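Local coordinates for IclR family transcriptional regulator (Brucella abortus, PDB 5WHM), which represses transcription in Brucella abortus as an IclR-type regulator, presumably by binding operator DNA through its helix-turn-helix domain, at the interface of chains A and B. Coordinates in Å, arbitrary orientation; residue numbers count along the deposited sequence, not the author numbering. Chains: chain A/B, IclR family transcriptional regulator.

Contact 1: the interface of chains A and B. Residues chain A 143-145; chain B 97, 101, 133-134, 147.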
# COMPACT_ATOMS: atom_id res chain seq x y z
N MSE A 143 -16.83 -2.33 3.98
CA MSE A 143 -15.66 -2.17 4.87
C MSE A 143 -14.33 -2.63 4.21
O MSE A 143 -13.28 -2.00 4.39
CB MSE A 143 -15.83 -2.90 6.20
CG MSE A 143 -15.26 -2.10 7.35
SE MSE A 143 -14.81 -3.09 8.96
CE MSE A 143 -16.40 -4.21 9.03
N ARG A 144 -14.36 -3.73 3.45
CA ARG A 144 -13.14 -4.18 2.79
C ARG A 144 -12.65 -3.14 1.79
O ARG A 144 -13.39 -2.74 0.89
CB ARG A 144 -13.36 -5.54 2.10
CG ARG A 144 -12.09 -6.00 1.29
CD ARG A 144 -12.28 -7.36 0.59
NE ARG A 144 -13.22 -7.30 -0.54
CZ ARG A 144 -12.88 -7.12 -1.83
NH1 ARG A 144 -11.61 -6.97 -2.22
NH2 ARG A 144 -13.85 -7.09 -2.74
N ARG A 145 -11.41 -2.71 1.95
CA ARG A 145 -10.83 -1.77 1.00
C ARG A 145 -10.30 -2.51 -0.22
O ARG A 145 -9.78 -3.62 -0.10
CB ARG A 145 -9.72 -0.94 1.67
CG ARG A 145 -10.26 -0.08 2.87
CD ARG A 145 -9.14 0.75 3.53
NE ARG A 145 -9.65 1.48 4.71
CZ ARG A 145 -10.35 2.60 4.63
NH1 ARG A 145 -10.64 3.12 3.44
NH2 ARG A 145 -10.79 3.18 5.72
N ASN B 97 -6.61 -4.04 5.32
CA ASN B 97 -7.79 -4.82 5.70
C ASN B 97 -7.50 -5.72 6.90
O ASN B 97 -8.01 -6.83 6.98
CB ASN B 97 -8.31 -5.66 4.53
CG ASN B 97 -8.98 -4.81 3.47
OD1 ASN B 97 -9.83 -3.98 3.78
ND2 ASN B 97 -8.58 -4.99 2.21
N ARG B 101 -9.84 -4.28 12.31
CA ARG B 101 -10.78 -3.24 11.88
C ARG B 101 -12.22 -3.62 12.13
O ARG B 101 -13.06 -2.74 12.32
CB ARG B 101 -10.63 -2.92 10.38
CG ARG B 101 -9.33 -2.26 9.97
CD ARG B 101 -9.31 -2.08 8.43
NE ARG B 101 -10.43 -1.21 8.08
CZ ARG B 101 -11.11 -1.25 6.93
NH1 ARG B 101 -10.80 -2.13 5.96
NH2 ARG B 101 -12.12 -0.41 6.78
N ASP B 133 -5.90 2.84 9.60
CA ASP B 133 -7.32 3.06 9.40
C ASP B 133 -7.64 4.45 9.93
O ASP B 133 -6.97 4.95 10.85
CB ASP B 133 -8.19 1.98 10.07
CG ASP B 133 -9.57 1.87 9.41
OD1 ASP B 133 -10.41 1.06 9.84
OD2 ASP B 133 -9.81 2.58 8.40
N VAL B 134 -8.60 5.10 9.28
CA VAL B 134 -9.05 6.45 9.62
C VAL B 134 -10.55 6.48 9.39
O VAL B 134 -11.03 6.04 8.34
CB VAL B 134 -8.41 7.56 8.76
CG1 VAL B 134 -8.84 8.95 9.28
CG2 VAL B 134 -6.93 7.45 8.70
N ILE B 147 -4.63 6.07 4.13
CA ILE B 147 -4.14 4.79 4.62
C ILE B 147 -2.68 4.64 4.20
O ILE B 147 -2.37 4.65 3.00
CB ILE B 147 -4.99 3.64 4.04
CG1 ILE B 147 -6.48 3.89 4.32
CG2 ILE B 147 -4.55 2.28 4.58
CD1 ILE B 147 -6.80 3.94 5.77
O HOH W 1 -13.62 1.15 4.45
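The guanidinium of A:Arg145 has water 1 centred over one face and, toward the rim of the other, the CD1 methyl of B:Ile147, 3.8 Å above the plane; B:Asp133 OD2 lies in plane at its edge. A second guanidinium, that of B:Arg101, carries A:Arg145 NE over one face and B:Asn97 OD1 at its edge, the two guanidinium planes 29° apart. The carboxylate of B:Asp133 serves both arginines. Its OD2 makes a salt bridge with A:Arg145 NH2 (2.9 Å), met nearly along the C-O axis, whereas B:Arg101 NE reaches OD1 at 2.9 Å from above the carboxylate plane, so one acid would offset the charge of both.

B:Asn97 clamps the main chain of A:Arg145: its OD1 accepts from N on a lone pair (2.7 Å), and ND2 donates almost straight to O (2.9 Å), which fixes the orientation of the amide. The contact thus grips the loop 143-145 of one subunit in what is probably a physiological dimer interface. A bend at chi3 (62°) turns B:Arg101 end-on to the carbonyl of selenomethionine A:Met143, where NH1 at 2.9 Å and NH2 at 3.1 Å both bond to O from the same face, and water 1 bridges O and NH2.

Contact 2: the interface of chains A and B. Residues chain A 94, 123, 130-132; chain B 85, 88.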
# COMPACT_ATOMS: atom_id res chain seq x y z
N MSE A 94 3.75 4.85 -3.34
CA MSE A 94 3.50 4.57 -4.76
C MSE A 94 2.20 5.24 -5.27
O MSE A 94 2.23 5.98 -6.26
CB MSE A 94 3.42 3.07 -5.01
CG MSE A 94 3.48 2.71 -6.50
SE MSE A 94 1.66 2.42 -7.19
CE MSE A 94 1.89 3.58 -8.79
N ALA A 123 -4.21 -0.94 -13.43
CA ALA A 123 -3.05 -1.14 -14.30
C ALA A 123 -2.51 -2.54 -14.08
O ALA A 123 -2.75 -3.17 -13.04
CB ALA A 123 -1.94 -0.10 -14.07
N VAL A 130 -4.38 -4.52 -11.25
CA VAL A 130 -4.37 -4.07 -9.86
C VAL A 130 -5.22 -2.81 -9.77
O VAL A 130 -4.98 -1.86 -10.51
CB VAL A 130 -2.93 -3.78 -9.39
CG1 VAL A 130 -2.94 -3.36 -7.91
CG2 VAL A 130 -2.01 -4.98 -9.67
N TYR A 131 -6.22 -2.81 -8.90
CA TYR A 131 -7.00 -1.58 -8.66
C TYR A 131 -6.15 -0.49 -8.01
O TYR A 131 -5.54 -0.71 -6.97
CB TYR A 131 -8.21 -1.89 -7.77
CG TYR A 131 -9.42 -2.45 -8.54
CD1 TYR A 131 -9.41 -2.53 -9.93
CD2 TYR A 131 -10.59 -2.78 -7.89
CE1 TYR A 131 -10.53 -3.02 -10.65
CE2 TYR A 131 -11.71 -3.24 -8.59
CZ TYR A 131 -11.67 -3.37 -9.97
OH TYR A 131 -12.78 -3.82 -10.65
N LEU A 132 -6.14 0.70 -8.62
CA LEU A 132 -5.40 1.85 -8.14
C LEU A 132 -6.29 2.90 -7.51
O LEU A 132 -5.81 3.69 -6.68
CB LEU A 132 -4.62 2.51 -9.29
CG LEU A 132 -3.67 1.60 -10.08
CD1 LEU A 132 -3.04 2.38 -11.20
CD2 LEU A 132 -2.57 0.95 -9.15
N ILE B 85 3.64 -0.16 -10.07
CA ILE B 85 2.48 -0.94 -9.62
C ILE B 85 2.88 -2.16 -8.83
O ILE B 85 2.15 -2.60 -7.94
CB ILE B 85 1.63 -1.39 -10.84
CG1 ILE B 85 1.30 -0.21 -11.77
CG2 ILE B 85 0.36 -2.13 -10.35
CD1 ILE B 85 0.69 1.00 -11.02
N LEU B 88 2.46 -2.53 -5.00
CA LEU B 88 1.21 -2.89 -4.31
C LEU B 88 1.04 -4.39 -4.11
O LEU B 88 0.32 -4.80 -3.20
CB LEU B 88 -0.03 -2.33 -5.06
CG LEU B 88 -0.01 -0.81 -5.24
CD1 LEU B 88 -1.16 -0.36 -6.15
CD2 LEU B 88 -0.12 -0.10 -3.87
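B:Ile85 and B:Leu88 push their side chains from the short 3-10 helix 85-90 of one subunit against strands 118-125 and 128-135 of the other, a hydrophobic contact between the linker of an IclR-family regulator and the C-terminal domain, which in this family is the effector-binding part. B:Ile85 uses both branches. With chi1 at -51°, CG1 stands anti to the carbonyl carbon and CG2 anti to the backbone N, which spreads the two across separate partners. The CG1 arm passes the methyl of A:Ala123, and B:Ile85 CD1, at the end of that arm, sits 3.6 Å from CE of selenomethionine A:Met94 and 3.8 Å from A:Leu132 CD2. B:Ile85 and A:Val130 slide past each other in opposite directions, their CG2 methyls 3.8 Å apart.

B:Leu88 works mainly through CD1, which rests against both A:Leu132 and A:Val130, 3.6 Å from CD2 of the former and 3.9 Å from CG1 of the latter. A:Val130 therefore divides its methyls between the two linker residues: CG1 goes to the leucine, and CG2 to the isoleucine. A:Leu132 crosses both of them at about a right angle. From helix 86-95 of its own chain, A:Met94 folds over at chi2 (-98°), bringing SE beside B:Leu88 CD1 at 4.1 Å, while its CE methyl continues on to B:Ile85.

Contact 3: the interface of chains A and B. Residues chain A 34, 125-126, 128, 130, 150; chain B 85, 89.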
# COMPACT_ATOMS: atom_id res chain seq x y z
N ARG A 34 5.45 -11.31 -1.74
CA ARG A 34 4.34 -11.63 -2.64
C ARG A 34 3.68 -12.97 -2.38
O ARG A 34 2.60 -13.20 -2.93
CB ARG A 34 4.81 -11.57 -4.10
CG ARG A 34 5.22 -10.18 -4.47
CD ARG A 34 5.87 -10.13 -5.82
NE ARG A 34 4.85 -10.14 -6.86
CZ ARG A 34 4.79 -9.29 -7.87
NH1 ARG A 34 5.72 -8.37 -8.02
NH2 ARG A 34 3.82 -9.39 -8.75
N ASP A 125 0.05 -5.67 -13.47
CA ASP A 125 1.32 -6.16 -12.95
C ASP A 125 1.37 -7.66 -13.21
O ASP A 125 0.50 -8.40 -12.74
CB ASP A 125 1.51 -5.88 -11.45
CG ASP A 125 2.81 -6.51 -10.94
OD1 ASP A 125 3.89 -5.95 -11.24
OD2 ASP A 125 2.75 -7.59 -10.33
N ARG A 126 2.35 -8.09 -14.01
CA ARG A 126 2.53 -9.49 -14.41
C ARG A 126 1.25 -9.97 -15.08
O ARG A 126 0.87 -9.40 -16.12
CB ARG A 126 2.98 -10.31 -13.20
CG ARG A 126 4.36 -9.89 -12.65
CD ARG A 126 4.81 -10.97 -11.70
NE ARG A 126 6.05 -10.59 -11.06
CZ ARG A 126 6.56 -11.25 -10.03
NH1 ARG A 126 5.93 -12.32 -9.53
NH2 ARG A 126 7.67 -10.81 -9.50
N SER A 128 -1.87 -9.93 -13.71
CA SER A 128 -3.04 -9.42 -13.01
C SER A 128 -3.25 -7.95 -13.33
O SER A 128 -2.31 -7.24 -13.65
CB SER A 128 -2.90 -9.58 -11.46
OG SER A 128 -2.80 -10.97 -11.15
N VAL A 130 -4.38 -4.52 -11.25
CA VAL A 130 -4.37 -4.07 -9.86
C VAL A 130 -5.22 -2.81 -9.77
O VAL A 130 -4.98 -1.86 -10.51
CB VAL A 130 -2.93 -3.78 -9.39
CG1 VAL A 130 -2.94 -3.36 -7.91
CG2 VAL A 130 -2.01 -4.98 -9.67
N THR A 150 -6.52 -7.43 -6.76
CA THR A 150 -6.11 -7.86 -8.09
C THR A 150 -7.22 -8.67 -8.76
O THR A 150 -8.07 -9.26 -8.10
CB THR A 150 -4.84 -8.72 -8.04
OG1 THR A 150 -5.08 -9.85 -7.22
CG2 THR A 150 -3.65 -7.95 -7.49
N ILE B 85 3.64 -0.16 -10.07
CA ILE B 85 2.48 -0.94 -9.62
C ILE B 85 2.88 -2.16 -8.83
O ILE B 85 2.15 -2.60 -7.94
CB ILE B 85 1.63 -1.39 -10.84
CG1 ILE B 85 1.30 -0.21 -11.77
CG2 ILE B 85 0.36 -2.13 -10.35
CD1 ILE B 85 0.69 1.00 -11.02
N ARG B 89 1.70 -5.21 -4.91
CA ARG B 89 1.62 -6.66 -4.79
C ARG B 89 2.42 -7.18 -3.59
O ARG B 89 2.38 -8.38 -3.31
CB ARG B 89 2.19 -7.34 -6.05
CG ARG B 89 1.64 -6.89 -7.42
CD ARG B 89 0.19 -7.34 -7.61
NE ARG B 89 -0.07 -8.79 -7.55
CZ ARG B 89 -0.01 -9.66 -8.57
NH1 ARG B 89 -0.35 -10.93 -8.37
NH2 ARG B 89 0.43 -9.30 -9.77
O HOH W 2 1.22 -10.65 -4.34
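Backbone torsions of -75° and -11° (phi, psi) keep B:Arg89 in the 3-10 helix 85-90, from which its side chain enters the other subunit beside A:Asp125 and A:Arg34. Bent at chi2 (-70°) and again at chi3, this arginine curls over the acid rather than extending past it. B:Arg89 NH2 forms a salt bridge with A:Asp125 OD2 at 2.9 Å, although its hydrogen-bond geometry is weak. A:Asp125 OD2 also accepts from A:Arg34 NH2 at 2.6 Å, so two arginines from different chains share one carboxylate oxygen, whose charge would favour their approach.

The A:Arg34 guanidinium is held between layers: B:Arg89 CB lies 3.7 Å above one face and the guanidinium of A:Arg126 covers the other. Further along B:Arg89, its CD touches A:Val130 CG2 at 3.8 Å, and the A:Thr150 CG2 methyl packs against NE at 3.7 Å. Water 2 links the main-chain oxygens of A:Arg34 and B:Arg89. The site thus joins the end of helix 24-34, in the helix-turn-helix region of chain A, to the 3-10 helix 85-90 of chain B and to strands 118-125, 128-135 and 150-152 of the C-terminal region of chain A.

Contacts 2 and 3 are neighbours, their C-alpha centres about 7 Å apart, and they share A:Val130 and B:Ile85; both set the 3-10 helix 85-90 of chain B against strands 118-125 and 128-135 of chain A. Contact 1 lies about 17 Å from contact 2 and 20 Å from contact 3. Contacts 2 and 3 are made by the linker helix itself, and contact 1 by the chain beyond it together with the C-terminal region of chain B. Because the interface is two-fold symmetric, each contact recurs with chains exchanged, and such crossed linkers could couple the C-terminal domains to the placement of the DNA-binding domains.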